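Local structure of high affinity transport system protein p37 (Mycoplasma hyorhinis, 3EKI) at residues F390-E393 against I394-Y398. The protein binds thiamine diphosphate as the extracytoplasmic lipoprotein of a high-affinity transport system. Sequence-based numbering, arbitrary orientation.
Sequences FQKE and IVEVY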
loop_
_atom_site.group_PDB
_atom_site.type_symbol
_atom_site.label_atom_id
_atom_site.label_comp_id
_atom_site.label_asym_id
_atom_site.label_seq_id
_atom_site.Cartn_x
_atom_site.Cartn_y
_atom_site.Cartn_z
ATOM N N PHE A 390 10.263 9.632 -13.266
ATOM C CA PHE A 390 10.131 8.418 -12.471
ATOM C C PHE A 390 11.341 8.209 -11.567
ATOM O O PHE A 390 11.171 7.814 -10.412
ATOM C CB PHE A 390 9.958 7.222 -13.378
ATOM C CG PHE A 390 9.808 5.883 -12.667
ATOM C CD1 PHE A 390 8.629 5.587 -12.019
ATOM C CD2 PHE A 390 10.810 4.935 -12.658
ATOM C CE1 PHE A 390 8.429 4.375 -11.397
ATOM C CE2 PHE A 390 10.637 3.713 -12.042
ATOM C CZ PHE A 390 9.442 3.427 -11.396
ATOM N N GLN A 391 12.531 8.473 -12.084
ATOM C CA GLN A 391 13.707 8.268 -11.232
ATOM C C GLN A 391 13.691 9.114 -9.978
ATOM O O GLN A 391 14.001 8.669 -8.854
ATOM C CB GLN A 391 14.986 8.533 -12.040
ATOM C CG GLN A 391 16.200 8.446 -11.122
ATOM C CD GLN A 391 16.575 7.000 -10.837
ATOM O OE1 GLN A 391 16.096 6.073 -11.502
ATOM N NE2 GLN A 391 17.448 6.831 -9.841
ATOM N N LYS A 392 13.323 10.378 -10.122
ATOM C CA LYS A 392 13.284 11.322 -9.018
ATOM C C LYS A 392 12.106 11.152 -8.071
ATOM O O LYS A 392 12.235 11.161 -6.845
ATOM C CB LYS A 392 13.216 12.728 -9.619
ATOM C CG LYS A 392 13.249 13.890 -8.655
ATOM C CD LYS A 392 13.772 15.178 -9.273
ATOM C CE LYS A 392 14.740 14.986 -10.430
ATOM N NZ LYS A 392 15.436 16.242 -10.834
ATOM N N GLU A 393 10.920 10.962 -8.651
ATOM C CA GLU A 393 9.712 10.959 -7.893
ATOM C C GLU A 393 9.399 9.602 -7.258
ATOM O O GLU A 393 8.698 9.533 -6.301
ATOM C CB GLU A 393 8.550 11.346 -8.808
ATOM C CG GLU A 393 8.478 12.812 -9.124
ATOM C CD GLU A 393 7.296 13.102 -9.965
ATOM O OE1 GLU A 393 6.296 13.487 -9.398
ATOM O OE2 GLU A 393 7.379 12.763 -11.094
ATOM N N ILE A 394 9.919 8.543 -7.833
ATOM C CA ILE A 394 9.611 7.220 -7.327
ATOM C C ILE A 394 10.873 6.470 -6.894
ATOM O O ILE A 394 10.936 6.018 -5.830
ATOM C CB ILE A 394 8.838 6.326 -8.350
ATOM C CG1 ILE A 394 7.655 7.074 -8.922
ATOM C CG2 ILE A 394 8.342 5.030 -7.728
ATOM C CD1 ILE A 394 6.651 7.375 -7.966
ATOM N N VAL A 395 11.807 6.297 -7.815
ATOM C CA VAL A 395 12.955 5.464 -7.529
ATOM C C VAL A 395 13.784 6.032 -6.365
ATOM O O VAL A 395 14.115 5.349 -5.476
ATOM C CB VAL A 395 13.941 5.252 -8.762
ATOM C CG1 VAL A 395 15.139 4.502 -8.333
ATOM C CG2 VAL A 395 13.245 4.557 -9.863
ATOM N N GLU A 396 14.095 7.298 -6.438
ATOM C CA GLU A 396 14.952 7.877 -5.399
ATOM C C GLU A 396 14.199 7.860 -4.069
ATOM O O GLU A 396 14.791 7.788 -3.090
ATOM C CB GLU A 396 15.428 9.301 -5.708
ATOM C CG GLU A 396 16.503 9.302 -6.707
ATOM C CD GLU A 396 16.807 10.641 -7.251
ATOM O OE1 GLU A 396 16.316 11.620 -6.792
ATOM O OE2 GLU A 396 17.547 10.671 -8.175
ATOM N N VAL A 397 12.910 7.991 -4.088
ATOM C CA VAL A 397 12.200 8.031 -2.840
ATOM C C VAL A 397 12.240 6.646 -2.212
ATOM O O VAL A 397 12.434 6.527 -1.054
ATOM C CB VAL A 397 10.734 8.465 -3.072
ATOM C CG1 VAL A 397 9.797 8.423 -1.791
ATOM C CG2 VAL A 397 10.723 9.799 -3.642
ATOM N N TYR A 398 11.987 5.625 -3.016
ATOM C CA TYR A 398 12.033 4.252 -2.545
ATOM C C TYR A 398 13.425 3.901 -2.025
ATOM O O TYR A 398 13.524 3.304 -0.943
ATOM C CB TYR A 398 11.628 3.283 -3.642
ATOM C CG TYR A 398 11.829 1.818 -3.348
ATOM C CD1 TYR A 398 10.910 1.115 -2.577
ATOM C CD2 TYR A 398 12.933 1.119 -3.839
ATOM C CE1 TYR A 398 11.097 -0.234 -2.309
ATOM C CE2 TYR A 398 13.128 -0.211 -3.575
ATOM C CZ TYR A 398 12.205 -0.884 -2.815
ATOM O OH TYR A 398 12.401 -2.223 -2.551
#
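Phe-390 reaches forward and packs its ring against Ile-394 and Val-395 where helix 390-402 opens into a pi turn. The pi turn shows in the backbone: Phe-390 O takes Val-395 N in a nearly straight bond of 3.1 Å, in the carbonyl plane, and also Ile-394 N at 3.0 Å, which comes in tilted from that plane with a more bent N-H. One residue on, the five-residue spacing repeats as Glu-396 N bonds to Gln-391 O at 2.8 Å.

With CG anti to the backbone N (chi1 -180°), the ring of Phe-390 is carried forward along the helix. CD1 lies 3.6 Å from Ile-394 CG1 and CE2 3.5 Å from Val-395 CG2, both aliphatic carbons approaching the ring obliquely. The same ring and Ile-394 also touch helix 127-136, at Leu-130 and Val-131 respectively, which joins this C-terminal helix to the body of the periplasmic-binding-protein-like fold.

On the exposed flank, Gln-391 bends at chi2 (78°), which brings its amide forward along the helix, across Val-395: OE1 sits 3.6 Å from Val-395 CG2 and NE2 3.6 Å from Val-395 CG1, so the flat group spans both methyl branches. The carboxylate of Glu-396 stands almost upright to that amide, the planes 79° apart. Glu-393 turns toward the start of the helix, where OE2 accepts the backbone N-H groups of Asp-388 and Asn-389. Further along, Val-397 CG2 rests 3.4 Å from Glu-393 O.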